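Local coordinates for protein A putative transcriptional regulator (Rhodococcus sp., PDB 2HKU) that probably binds DNA at regulatory sites as a TetR-family transcriptional regulator, working as a helical two-subunit protein, at residues A[36-41]-A[65-70]; A[73-78]-A[112-117]; A[116-121]-A[129-134]. All coordinates share one frame; numbering follows the deposited sequence.

Interaction 1: residues A[36-41]-A[65-70]; sequences HGEGVP and RLFVEV
Glu38 lays its aliphatic stem over one face of the Phe67 ring, where the loop leading into the predicted helix-turn-helix of this TetR-type DNA-binding domain leans on helix 63-87. CB sits above the far part of the ring, 3.5 Å from Phe67 CE1 and slightly farther from CZ. Next comes CG, set anti to the backbone N (chi1 -155°), a turn that carries it inward from CB to stand above the middle of the ring. It lies 3.4 Å from the ring centroid and 15° off the normal, a close CH-pi contact. From there the chain bends at chi2, and the carboxylate rises farther from the face, CD and OE1 staying above the ring, its plane 49° from that of the phenyl; OE1 goes on to pack against Met120 of helix 108-120.

Phe67, itself buried, points at the loop from its helix and has Phe33 of helix 21-36 edge-to-face with it, while Leu113 and Ala117 touch it from helix 108-120. The loop has its own order: Gly37 to Val40 form a type I turn, and Lys63 NZ binds the carbonyl oxygens of Glu38 and Val40. Gly37, with positive phi just after helix 21-36, adds a lighter touch, its carbonyl carbon lying 4.2 Å from Phe67 CE1.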
ATOM      1  N   HIS A  36       6.182  -8.078 -15.529  1.00 32.08           N
ATOM      2  CA  HIS A  36       6.434  -6.744 -16.169  1.00 32.40           C
ATOM      3  C   HIS A  36       5.370  -5.689 -15.996  1.00 33.16           C
ATOM      4  O   HIS A  36       5.576  -4.532 -16.393  1.00 34.46           O
ATOM      5  CB  HIS A  36       6.781  -6.895 -17.665  1.00 31.18           C
ATOM      6  CG  HIS A  36       8.009  -7.723 -17.884  1.00 32.73           C
ATOM      7  ND1 HIS A  36       9.272  -7.296 -17.504  1.00 33.78           N
ATOM      8  CD2 HIS A  36       8.162  -8.965 -18.393  1.00 33.96           C
ATOM      9  CE1 HIS A  36      10.143  -8.250 -17.779  1.00 34.47           C
ATOM     10  NE2 HIS A  36       9.495  -9.274 -18.308  1.00 30.61           N
ATOM     11  N   GLY A  37       4.223  -6.088 -15.438  1.00 32.30           N
ATOM     12  CA  GLY A  37       3.167  -5.158 -15.077  1.00 29.94           C
ATOM     13  C   GLY A  37       2.220  -4.967 -16.215  1.00 28.54           C
ATOM     14  O   GLY A  37       2.318  -5.583 -17.251  1.00 29.82           O
ATOM     15  N   GLU A  38       1.312  -4.043 -15.997  1.00 28.80           N
ATOM     16  CA  GLU A  38       0.214  -3.804 -16.858  1.00 29.45           C
ATOM     17  C   GLU A  38       0.546  -3.354 -18.296  1.00 28.65           C
ATOM     18  O   GLU A  38      -0.248  -3.601 -19.209  1.00 25.48           O
ATOM     19  CB  GLU A  38      -0.690  -2.771 -16.208  1.00 29.26           C
ATOM     20  CG  GLU A  38      -2.079  -2.972 -16.768  1.00 38.14           C
ATOM     21  CD  GLU A  38      -2.750  -1.717 -17.108  1.00 46.63           C
ATOM     22  OE1 GLU A  38      -2.856  -0.867 -16.169  1.00 44.80           O
ATOM     23  OE2 GLU A  38      -3.171  -1.629 -18.305  1.00 54.22           O
ATOM     24  N   GLY A  39       1.736  -2.737 -18.499  1.00 28.96           N
ATOM     25  CA  GLY A  39       2.168  -2.338 -19.840  1.00 29.54           C
ATOM     26  C   GLY A  39       2.512  -3.398 -20.903  1.00 31.48           C
ATOM     27  O   GLY A  39       2.650  -3.060 -22.106  1.00 32.88           O
ATOM     28  N   VAL A  40       2.676  -4.660 -20.504  1.00 31.82           N
ATOM     29  CA  VAL A  40       2.783  -5.800 -21.460  1.00 30.77           C
ATOM     30  C   VAL A  40       1.747  -5.701 -22.557  1.00 32.47           C
ATOM     31  O   VAL A  40       0.531  -5.669 -22.242  1.00 32.67           O
ATOM     32  CB  VAL A  40       2.497  -7.135 -20.744  1.00 31.07           C
ATOM     33  CG1 VAL A  40       2.417  -8.385 -21.778  1.00 29.36           C
ATOM     34  CG2 VAL A  40       3.550  -7.404 -19.744  1.00 31.51           C
ATOM     35  N   PRO A  41       2.177  -5.611 -23.853  1.00 32.21           N
ATOM     36  CA  PRO A  41       1.107  -5.575 -24.840  1.00 31.57           C
ATOM     37  C   PRO A  41       0.233  -6.823 -24.887  1.00 31.73           C
ATOM     38  O   PRO A  41       0.698  -7.932 -24.742  1.00 31.14           O
ATOM     39  CB  PRO A  41       1.836  -5.367 -26.187  1.00 31.09           C
ATOM     40  CG  PRO A  41       3.197  -4.855 -25.867  1.00 30.57           C
ATOM     41  CD  PRO A  41       3.521  -5.470 -24.475  1.00 33.08           C
ATOM     42  N   ARG A  65      -9.777  -5.339 -18.026  1.00 32.16           N
ATOM     43  CA  ARG A  65     -10.482  -6.348 -17.343  1.00 33.20           C
ATOM     44  C   ARG A  65      -9.688  -7.670 -17.180  1.00 31.69           C
ATOM     45  O   ARG A  65      -9.713  -8.257 -16.102  1.00 30.26           O
ATOM     46  CB  ARG A  65     -11.789  -6.659 -18.024  1.00 34.84           C
ATOM     47  CG  ARG A  65     -12.468  -7.803 -17.322  1.00 38.87           C
ATOM     48  CD  ARG A  65     -13.935  -7.765 -17.695  1.00 47.24           C
ATOM     49  NE  ARG A  65     -14.805  -7.406 -16.579  1.00 53.56           N
ATOM     50  CZ  ARG A  65     -15.318  -8.283 -15.717  1.00 53.51           C
ATOM     51  NH1 ARG A  65     -16.117  -7.852 -14.755  1.00 56.65           N
ATOM     52  NH2 ARG A  65     -15.036  -9.583 -15.823  1.00 54.03           N
ATOM     53  N   LEU A  66      -9.019  -8.130 -18.232  1.00 29.84           N
ATOM     54  CA  LEU A  66      -7.998  -9.216 -18.037  1.00 29.03           C
ATOM     55  C   LEU A  66      -6.980  -8.920 -16.898  1.00 27.98           C
ATOM     56  O   LEU A  66      -6.771  -9.766 -16.055  1.00 27.13           O
ATOM     57  CB  LEU A  66      -7.265  -9.574 -19.331  1.00 28.82           C
ATOM     58  CG  LEU A  66      -6.220 -10.736 -19.369  1.00 28.37           C
ATOM     59  CD1 LEU A  66      -6.735 -12.047 -18.868  1.00 25.79           C
ATOM     60  CD2 LEU A  66      -5.666 -10.889 -20.767  1.00 28.78           C
ATOM     61  N   PHE A  67      -6.406  -7.698 -16.873  1.00 26.33           N
ATOM     62  CA  PHE A  67      -5.431  -7.313 -15.897  1.00 23.30           C
ATOM     63  C   PHE A  67      -6.038  -7.379 -14.490  1.00 24.48           C
ATOM     64  O   PHE A  67      -5.436  -7.967 -13.594  1.00 20.37           O
ATOM     65  CB  PHE A  67      -4.971  -5.847 -16.103  1.00 25.84           C
ATOM     66  CG  PHE A  67      -3.874  -5.451 -15.145  1.00 23.89           C
ATOM     67  CD1 PHE A  67      -2.577  -5.960 -15.335  1.00 23.33           C
ATOM     68  CD2 PHE A  67      -4.144  -4.735 -14.047  1.00 23.79           C
ATOM     69  CE1 PHE A  67      -1.552  -5.654 -14.482  1.00 25.68           C
ATOM     70  CE2 PHE A  67      -3.130  -4.356 -13.180  1.00 22.13           C
ATOM     71  CZ  PHE A  67      -1.852  -4.802 -13.364  1.00 28.83           C
ATOM     72  N   VAL A  68      -7.206  -6.732 -14.281  1.00 21.84           N
ATOM     73  CA  VAL A  68      -7.774  -6.793 -12.952  1.00 23.69           C
ATOM     74  C   VAL A  68      -8.138  -8.257 -12.549  1.00 23.61           C
ATOM     75  O   VAL A  68      -7.918  -8.664 -11.391  1.00 22.68           O
ATOM     76  CB  VAL A  68      -9.011  -5.764 -12.790  1.00 24.62           C
ATOM     77  CG1 VAL A  68      -9.671  -5.948 -11.432  1.00 22.32           C
ATOM     78  CG2 VAL A  68      -8.517  -4.361 -12.997  1.00 21.76           C
ATOM     79  N   GLU A  69      -8.721  -9.048 -13.458  1.00 24.12           N
ATOM     80  CA  GLU A  69      -9.063 -10.399 -13.036  1.00 25.72           C
ATOM     81  C   GLU A  69      -7.797 -11.168 -12.657  1.00 24.47           C
ATOM     82  O   GLU A  69      -7.766 -11.846 -11.630  1.00 25.45           O
ATOM     83  CB  GLU A  69      -9.774 -11.183 -14.129  1.00 25.15           C
ATOM     84  CG  GLU A  69     -11.205 -10.803 -14.239  1.00 29.25           C
ATOM     85  CD  GLU A  69     -11.933 -11.697 -15.182  1.00 30.80           C
ATOM     86  OE1 GLU A  69     -11.509 -12.860 -15.427  1.00 29.91           O
ATOM     87  OE2 GLU A  69     -12.921 -11.206 -15.671  1.00 32.00           O
ATOM     88  N   VAL A  70      -6.762 -11.060 -13.491  1.00 24.26           N
ATOM     89  CA  VAL A  70      -5.461 -11.699 -13.201  1.00 24.19           C
ATOM     90  C   VAL A  70      -4.918 -11.277 -11.830  1.00 23.66           C
ATOM     91  O   VAL A  70      -4.356 -12.136 -11.049  1.00 22.22           O
ATOM     92  CB  VAL A  70      -4.435 -11.372 -14.359  1.00 24.01           C
ATOM     93  CG1 VAL A  70      -3.004 -11.585 -13.952  1.00 25.00           C
ATOM     94  CG2 VAL A  70      -4.791 -12.141 -15.656  1.00 28.06           C
TER

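Interaction 2: residues A[73-78]-A[112-117]; sequences AAVLRA and ELFTSA. With EDO (1,2-ethanediol), chain H.
Two first torsions set up the meeting of Val75 and Phe114. Phe114 holds CG anti to its own backbone N (chi1 176°), which lays the ring alongside Val75, its far end leading on toward helix 125-152; Val75, at chi1 77°, tucks CG1 between its N and carbonyl carbon, the position from which that methyl faces the ring. CG1 stands 3.6 Å above the ring plane, displaced toward the rim on the CB side, and its closest ring atom is Phe114 CG at 3.6 Å. The approach is a CH-pi contact, 19° off the ring normal. Beneath it, Val75 CB comes within 3.7 Å of Phe114 CB, bringing the bases of the two side chains together.

This is helix-to-helix packing at the heart of the all-helical TetR fold: helix 63-87, which begins in the DNA-binding domain, runs on against helix 108-120 of the C-terminal region. Thr134 and Leu135 of helix 125-152 and Phe173 of helix 161-181 also touch Phe114. Were Phe114 an alanine, a gap would probably open beside Val75, and its CG1 methyl would lose the aromatic face it lies on.

One residue earlier on each helix, Ala74 CB and Leu113 CD2 meet more loosely at 4.4 Å. Behind the contact, Glu112 O accepts from Ser116 N and from Thr115 OG1, the hydroxyl bond being 2.8 Å long.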
ATOM      1  N   ALA A  73      -7.131 -12.844  -8.891  1.00 22.80           N
ATOM      2  CA  ALA A  73      -6.739 -14.309  -8.775  1.00 22.01           C
ATOM      3  C   ALA A  73      -5.359 -14.507  -8.204  1.00 22.53           C
ATOM      4  O   ALA A  73      -5.171 -15.284  -7.269  1.00 24.95           O
ATOM      5  CB  ALA A  73      -6.891 -14.998 -10.082  1.00 24.18           C
ATOM      6  N   ALA A  74      -4.387 -13.717  -8.664  1.00 23.12           N
ATOM      7  CA  ALA A  74      -3.025 -13.749  -8.072  1.00 21.92           C
ATOM      8  C   ALA A  74      -2.950 -13.496  -6.607  1.00 20.84           C
ATOM      9  O   ALA A  74      -2.345 -14.244  -5.860  1.00 21.62           O
ATOM     10  CB  ALA A  74      -2.039 -12.792  -8.856  1.00 22.72           C
ATOM     11  N   VAL A  75      -3.541 -12.412  -6.118  1.00 20.21           N
ATOM     12  CA  VAL A  75      -3.508 -12.184  -4.705  1.00 18.54           C
ATOM     13  C   VAL A  75      -4.340 -13.181  -3.850  1.00 19.21           C
ATOM     14  O   VAL A  75      -3.983 -13.466  -2.701  1.00 21.47           O
ATOM     15  CB  VAL A  75      -3.919 -10.647  -4.301  1.00 15.34           C
ATOM     16  CG1 VAL A  75      -5.490 -10.428  -4.373  1.00 16.06           C
ATOM     17  CG2 VAL A  75      -3.429 -10.369  -2.931  1.00 18.06           C
ATOM     18  N   LEU A  76      -5.479 -13.632  -4.345  1.00 19.23           N
ATOM     19  CA  LEU A  76      -6.248 -14.687  -3.683  1.00 20.62           C
ATOM     20  C   LEU A  76      -5.450 -15.987  -3.562  1.00 21.37           C
ATOM     21  O   LEU A  76      -5.441 -16.646  -2.520  1.00 21.49           O
ATOM     22  CB  LEU A  76      -7.528 -14.960  -4.509  1.00 18.73           C
ATOM     23  CG  LEU A  76      -8.537 -13.794  -4.299  1.00 20.41           C
ATOM     24  CD1 LEU A  76      -9.782 -14.003  -5.112  1.00 24.25           C
ATOM     25  CD2 LEU A  76      -8.895 -13.791  -2.908  1.00 19.38           C
ATOM     26  N   ARG A  77      -4.800 -16.327  -4.657  1.00 23.11           N
ATOM     27  CA  ARG A  77      -3.988 -17.542  -4.668  1.00 26.55           C
ATOM     28  C   ARG A  77      -2.792 -17.382  -3.744  1.00 25.32           C
ATOM     29  O   ARG A  77      -2.475 -18.264  -2.891  1.00 26.09           O
ATOM     30  CB  ARG A  77      -3.638 -17.881  -6.119  1.00 25.79           C
ATOM     31  CG  ARG A  77      -4.900 -18.356  -6.920  1.00 31.49           C
ATOM     32  CD  ARG A  77      -4.503 -19.192  -8.152  1.00 36.56           C
ATOM     33  NE  ARG A  77      -5.664 -19.979  -8.691  1.00 46.79           N
ATOM     34  CZ  ARG A  77      -6.498 -19.562  -9.645  1.00 48.16           C
ATOM     35  NH1 ARG A  77      -6.352 -18.368 -10.203  1.00 50.31           N
ATOM     36  NH2 ARG A  77      -7.497 -20.337 -10.039  1.00 49.71           N
ATOM     37  N   ALA A  78      -2.089 -16.244  -3.862  1.00 25.23           N
ATOM     38  CA  ALA A  78      -1.056 -15.881  -2.814  1.00 23.85           C
ATOM     39  C   ALA A  78      -1.506 -15.927  -1.390  1.00 23.27           C
ATOM     40  O   ALA A  78      -0.814 -16.454  -0.534  1.00 25.38           O
ATOM     41  CB  ALA A  78      -0.433 -14.493  -3.094  1.00 25.64           C
ATOM     42  N   GLU A 112       1.645  -7.151  -5.018  1.00 23.86           N
ATOM     43  CA  GLU A 112       2.046  -5.930  -5.711  1.00 23.92           C
ATOM     44  C   GLU A 112       1.223  -5.713  -7.003  1.00 22.54           C
ATOM     45  O   GLU A 112       0.694  -4.611  -7.246  1.00 23.52           O
ATOM     46  CB  GLU A 112       3.548  -5.935  -5.971  1.00 24.19           C
ATOM     47  CG  GLU A 112       3.985  -4.803  -6.887  1.00 27.71           C
ATOM     48  CD  GLU A 112       5.428  -4.920  -7.329  1.00 36.21           C
ATOM     49  OE1 GLU A 112       6.225  -5.736  -6.733  1.00 36.91           O
ATOM     50  OE2 GLU A 112       5.749  -4.184  -8.282  1.00 35.79           O
ATOM     51  N   LEU A 113       1.027  -6.736  -7.807  1.00 20.79           N
ATOM     52  CA  LEU A 113       0.052  -6.611  -8.887  1.00 22.60           C
ATOM     53  C   LEU A 113      -1.368  -6.167  -8.470  1.00 21.49           C
ATOM     54  O   LEU A 113      -2.029  -5.357  -9.187  1.00 21.32           O
ATOM     55  CB  LEU A 113      -0.084  -7.937  -9.639  1.00 23.35           C
ATOM     56  CG  LEU A 113      -0.724  -8.030 -10.982  1.00 25.42           C
ATOM     57  CD1 LEU A 113       0.116  -7.111 -11.914  1.00 28.53           C
ATOM     58  CD2 LEU A 113      -0.621  -9.484 -11.455  1.00 26.79           C
ATOM     59  N   PHE A 114      -1.862  -6.686  -7.342  1.00 20.92           N
ATOM     60  CA  PHE A 114      -3.213  -6.393  -6.938  1.00 20.11           C
ATOM     61  C   PHE A 114      -3.243  -4.936  -6.438  1.00 20.87           C
ATOM     62  O   PHE A 114      -4.223  -4.234  -6.670  1.00 20.03           O
ATOM     63  CB  PHE A 114      -3.606  -7.303  -5.764  1.00 20.90           C
ATOM     64  CG  PHE A 114      -4.983  -7.000  -5.206  1.00 23.14           C
ATOM     65  CD1 PHE A 114      -6.121  -7.080  -6.015  1.00 20.84           C
ATOM     66  CD2 PHE A 114      -5.129  -6.677  -3.844  1.00 22.89           C
ATOM     67  CE1 PHE A 114      -7.401  -6.824  -5.492  1.00 27.01           C
ATOM     68  CE2 PHE A 114      -6.383  -6.458  -3.295  1.00 23.67           C
ATOM     69  CZ  PHE A 114      -7.544  -6.482  -4.088  1.00 24.19           C
ATOM     70  N   THR A 115      -2.199  -4.498  -5.714  1.00 21.81           N
ATOM     71  CA  THR A 115      -2.058  -3.031  -5.383  1.00 22.17           C
ATOM     72  C   THR A 115      -2.087  -2.131  -6.652  1.00 21.50           C
ATOM     73  O   THR A 115      -2.742  -1.049  -6.635  1.00 23.82           O
ATOM     74  CB  THR A 115      -0.820  -2.685  -4.405  1.00 20.26           C
ATOM     75  OG1 THR A 115       0.422  -2.856  -5.101  1.00 26.39           O
ATOM     76  CG2 THR A 115      -0.871  -3.510  -3.179  1.00 16.62           C
ATOM     77  N   SER A 116      -1.432  -2.563  -7.740  1.00 20.54           N
ATOM     78  CA  SER A 116      -1.457  -1.810  -9.020  1.00 22.07           C
ATOM     79  C   SER A 116      -2.821  -1.822  -9.609  1.00 21.65           C
ATOM     80  O   SER A 116      -3.348  -0.743 -10.081  1.00 21.96           O
ATOM     81  CB  SER A 116      -0.459  -2.316 -10.048  1.00 22.48           C
ATOM     82  OG  SER A 116       0.815  -2.049  -9.480  1.00 29.51           O
ATOM     83  N   ALA A 117      -3.451  -2.996  -9.526  1.00 20.81           N
ATOM     84  CA  ALA A 117      -4.862  -3.067  -9.935  1.00 22.72           C
ATOM     85  C   ALA A 117      -5.803  -2.103  -9.132  1.00 22.83           C
ATOM     86  O   ALA A 117      -6.696  -1.513  -9.739  1.00 22.65           O
ATOM     87  CB  ALA A 117      -5.426  -4.484  -9.889  1.00 22.55           C
TER
HETATM   88  C1  EDO H 306       0.881   2.475 -10.586  1.00 38.67           C
HETATM   89  O1  EDO H 306       2.248   2.933 -10.954  1.00 29.18           O
HETATM   90  C2  EDO H 306       0.353   1.051 -10.958  1.00 38.35           C
HETATM   91  O2  EDO H 306      -1.141   1.059 -11.183  1.00 43.25           O

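Interaction 3: residues A[116-121]-A[129-134]; sequences SAMLMT and DLITDT. With EDO (1,2-ethanediol), chain H.
Leu130 O, on the backbone just before Ile131, is gripped twice by Thr134: the hydroxyl OG1 donates to it at 2.6 Å and the amide N at 3.0 Å, the two arriving from opposite faces of the carbonyl plane. Ile131 makes all the contacts between the segments, reaching helix 108-120 and Thr121. With CG1 anti to its carbonyl carbon (chi1 -71°), it spreads its branches over three residues. CG2 lies 3.7 Å from Met118 CG, the two chains crossing at a slant. CD1 touches Ala117 CB at 4.0 Å, while CG1 faces Thr121, whose OG1 is 3.6 Å away in a contact that is not a hydrogen bond.

Helices 108-120 and 125-152 are consecutive in the C-terminal region of this TetR-type fold, and Ile131 is the apolar side chain packed between them near the turn that joins them. Met118, a selenomethionine, offers only its stem here: its chain bends at chi3 and leads away, and it also packs on Ile177 of the second subunit. On another side of the helix, Ser116 O accepts a hydrogen bond of 3.1 Å from O2 of a 1,2-ethanediol, probably from the crystallisation liquor, also hydrogen-bonded to Ser116 O of the second subunit.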
ATOM      1  N   SER A 116      -1.432  -2.563  -7.740  1.00 20.54           N
ATOM      2  CA  SER A 116      -1.457  -1.810  -9.020  1.00 22.07           C
ATOM      3  C   SER A 116      -2.821  -1.822  -9.609  1.00 21.65           C
ATOM      4  O   SER A 116      -3.348  -0.743 -10.081  1.00 21.96           O
ATOM      5  CB  SER A 116      -0.459  -2.316 -10.048  1.00 22.48           C
ATOM      6  OG  SER A 116       0.815  -2.049  -9.480  1.00 29.51           O
ATOM      7  N   ALA A 117      -3.451  -2.996  -9.526  1.00 20.81           N
ATOM      8  CA  ALA A 117      -4.862  -3.067  -9.935  1.00 22.72           C
ATOM      9  C   ALA A 117      -5.803  -2.103  -9.132  1.00 22.83           C
ATOM     10  O   ALA A 117      -6.696  -1.513  -9.739  1.00 22.65           O
ATOM     11  CB  ALA A 117      -5.426  -4.484  -9.889  1.00 22.55           C
HETATM   12  N   MSE A 118      -5.676  -2.018  -7.799  1.00 23.59           N
HETATM   13  CA  MSE A 118      -6.556  -1.153  -7.005  1.00 23.80           C
HETATM   14  C   MSE A 118      -6.366   0.345  -7.357  1.00 24.91           C
HETATM   15  O   MSE A 118      -7.295   1.177  -7.202  1.00 23.89           O
HETATM   16  CB  MSE A 118      -6.262  -1.265  -5.495  1.00 23.44           C
HETATM   17  CG  MSE A 118      -6.716  -2.581  -4.837  1.00 21.80           C
HETATM   18 SE   MSE A 118      -6.601  -2.646  -2.936  0.70 26.82          SE
HETATM   19  CE  MSE A 118      -4.763  -3.379  -2.689  1.00 24.82           C
ATOM     20  N   LEU A 119      -5.139   0.683  -7.695  1.00 26.51           N
ATOM     21  CA  LEU A 119      -4.794   2.026  -8.104  1.00 30.82           C
ATOM     22  C   LEU A 119      -5.330   2.395  -9.491  1.00 33.13           C
ATOM     23  O   LEU A 119      -5.525   3.619  -9.779  1.00 35.03           O
ATOM     24  CB  LEU A 119      -3.298   2.256  -8.040  1.00 27.94           C
ATOM     25  CG  LEU A 119      -2.724   2.331  -6.658  1.00 32.34           C
ATOM     26  CD1 LEU A 119      -1.205   2.289  -6.788  1.00 33.11           C
ATOM     27  CD2 LEU A 119      -3.207   3.539  -5.861  1.00 33.12           C
HETATM   28  N   MSE A 120      -5.500   1.422 -10.377  1.00 35.79           N
HETATM   29  CA  MSE A 120      -5.926   1.787 -11.732  1.00 39.70           C
HETATM   30  C   MSE A 120      -7.410   1.711 -11.983  1.00 41.92           C
HETATM   31  O   MSE A 120      -7.849   2.047 -13.086  1.00 41.80           O
HETATM   32  CB  MSE A 120      -5.123   1.149 -12.888  1.00 39.77           C
HETATM   33  CG  MSE A 120      -4.925  -0.368 -12.924  1.00 41.10           C
HETATM   34 SE   MSE A 120      -6.481  -1.465 -13.294  0.60 48.60          SE
HETATM   35  CE  MSE A 120      -6.235  -1.489 -15.246  1.00 37.97           C
ATOM     36  N   THR A 121      -8.159   1.256 -10.980  1.00 44.21           N
ATOM     37  CA  THR A 121      -9.595   1.151 -11.099  1.00 48.64           C
ATOM     38  C   THR A 121     -10.218   2.315 -10.341  1.00 50.63           C
ATOM     39  O   THR A 121     -10.420   2.259  -9.109  1.00 49.78           O
ATOM     40  CB  THR A 121     -10.139  -0.171 -10.520  1.00 49.04           C
ATOM     41  OG1 THR A 121      -9.936  -0.177  -9.104  1.00 51.16           O
ATOM     42  CG2 THR A 121      -9.429  -1.378 -11.168  1.00 48.57           C
ATOM     43  N   ASP A 129     -15.977  -3.653  -8.593  1.00 33.28           N
ATOM     44  CA  ASP A 129     -16.633  -4.800  -7.952  1.00 32.00           C
ATOM     45  C   ASP A 129     -15.738  -6.039  -7.793  1.00 29.51           C
ATOM     46  O   ASP A 129     -15.814  -6.768  -6.795  1.00 26.72           O
ATOM     47  CB  ASP A 129     -17.906  -5.135  -8.703  1.00 33.23           C
ATOM     48  CG  ASP A 129     -18.977  -4.020  -8.598  1.00 36.25           C
ATOM     49  OD1 ASP A 129     -18.859  -3.036  -7.805  1.00 37.99           O
ATOM     50  OD2 ASP A 129     -19.931  -4.128  -9.370  1.00 41.34           O
ATOM     51  N   LEU A 130     -14.884  -6.274  -8.777  1.00 28.25           N
ATOM     52  CA  LEU A 130     -13.877  -7.361  -8.705  1.00 29.75           C
ATOM     53  C   LEU A 130     -12.908  -7.063  -7.551  1.00 28.10           C
ATOM     54  O   LEU A 130     -12.578  -7.968  -6.767  1.00 29.07           O
ATOM     55  CB  LEU A 130     -13.034  -7.372  -9.979  1.00 31.27           C
ATOM     56  CG  LEU A 130     -13.118  -8.388 -11.135  1.00 34.65           C
ATOM     57  CD1 LEU A 130     -14.407  -9.079 -11.222  1.00 34.72           C
ATOM     58  CD2 LEU A 130     -12.686  -7.816 -12.510  1.00 29.44           C
ATOM     59  N   ILE A 131     -12.455  -5.795  -7.481  1.00 26.55           N
ATOM     60  CA  ILE A 131     -11.527  -5.328  -6.479  1.00 25.43           C
ATOM     61  C   ILE A 131     -12.157  -5.473  -5.107  1.00 24.17           C
ATOM     62  O   ILE A 131     -11.515  -6.004  -4.183  1.00 23.54           O
ATOM     63  CB  ILE A 131     -11.074  -3.794  -6.654  1.00 25.38           C
ATOM     64  CG1 ILE A 131     -10.127  -3.567  -7.866  1.00 28.23           C
ATOM     65  CG2 ILE A 131     -10.305  -3.319  -5.418  1.00 27.36           C
ATOM     66  CD1 ILE A 131      -8.873  -4.377  -7.877  1.00 30.43           C
ATOM     67  N   THR A 132     -13.373  -4.913  -4.932  1.00 21.66           N
ATOM     68  CA  THR A 132     -14.011  -4.950  -3.636  1.00 22.13           C
ATOM     69  C   THR A 132     -14.375  -6.369  -3.220  1.00 21.80           C
ATOM     70  O   THR A 132     -14.274  -6.719  -2.036  1.00 21.27           O
ATOM     71  CB  THR A 132     -15.183  -3.908  -3.457  1.00 22.91           C
ATOM     72  OG1 THR A 132     -16.178  -4.152  -4.408  1.00 28.11           O
ATOM     73  CG2 THR A 132     -14.715  -2.619  -3.760  1.00 22.52           C
ATOM     74  N   ASP A 133     -14.833  -7.195  -4.145  1.00 19.43           N
ATOM     75  CA  ASP A 133     -15.095  -8.518  -3.740  1.00 20.91           C
ATOM     76  C   ASP A 133     -13.827  -9.193  -3.231  1.00 19.77           C
ATOM     77  O   ASP A 133     -13.910  -9.936  -2.304  1.00 18.34           O
ATOM     78  CB  ASP A 133     -15.677  -9.391  -4.857  1.00 22.44           C
ATOM     79  CG  ASP A 133     -17.243  -9.205  -5.033  1.00 24.18           C
ATOM     80  OD1 ASP A 133     -17.895  -8.539  -4.184  1.00 25.47           O
ATOM     81  OD2 ASP A 133     -17.753  -9.729  -6.032  1.00 28.18           O
ATOM     82  N   THR A 134     -12.714  -8.987  -3.937  1.00 21.01           N
ATOM     83  CA  THR A 134     -11.373  -9.587  -3.662  1.00 21.42           C
ATOM     84  C   THR A 134     -10.886  -9.142  -2.301  1.00 21.49           C
ATOM     85  O   THR A 134     -10.510  -9.937  -1.498  1.00 19.68           O
ATOM     86  CB  THR A 134     -10.332  -9.305  -4.825  1.00 21.24           C
ATOM     87  OG1 THR A 134     -10.855  -9.845  -6.060  1.00 21.56           O
ATOM     88  CG2 THR A 134      -8.889  -9.956  -4.547  1.00 19.54           C
TER
HETATM   89  C1  EDO H 306       0.881   2.475 -10.586  1.00 38.67           C
HETATM   90  O1  EDO H 306       2.248   2.933 -10.954  1.00 29.18           O
HETATM   91  C2  EDO H 306       0.353   1.051 -10.958  1.00 38.35           C
HETATM   92  O2  EDO H 306      -1.141   1.059 -11.183  1.00 43.25           O

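From the N terminus, interaction 1 closes first, bringing the loop after helix 21-36 back onto helix 63-87 across two intervening helices. Further along that same helix, interaction 2 opens and spans helix 92-104 to reach helix 108-120. Interaction 3 begins where interaction 2 ends, sharing Ser116 and Ala117, and closes the short connection to helix 125-152. The three follow in series, with none nested or crossed. In space they abut: Val70 packs on Leu113, Val68 on Met120 and Thr121, and Val75 on Thr134. Together they tie the DNA-binding domain through helix 63-87 to the C-terminal helices, some of which meet the second subunit.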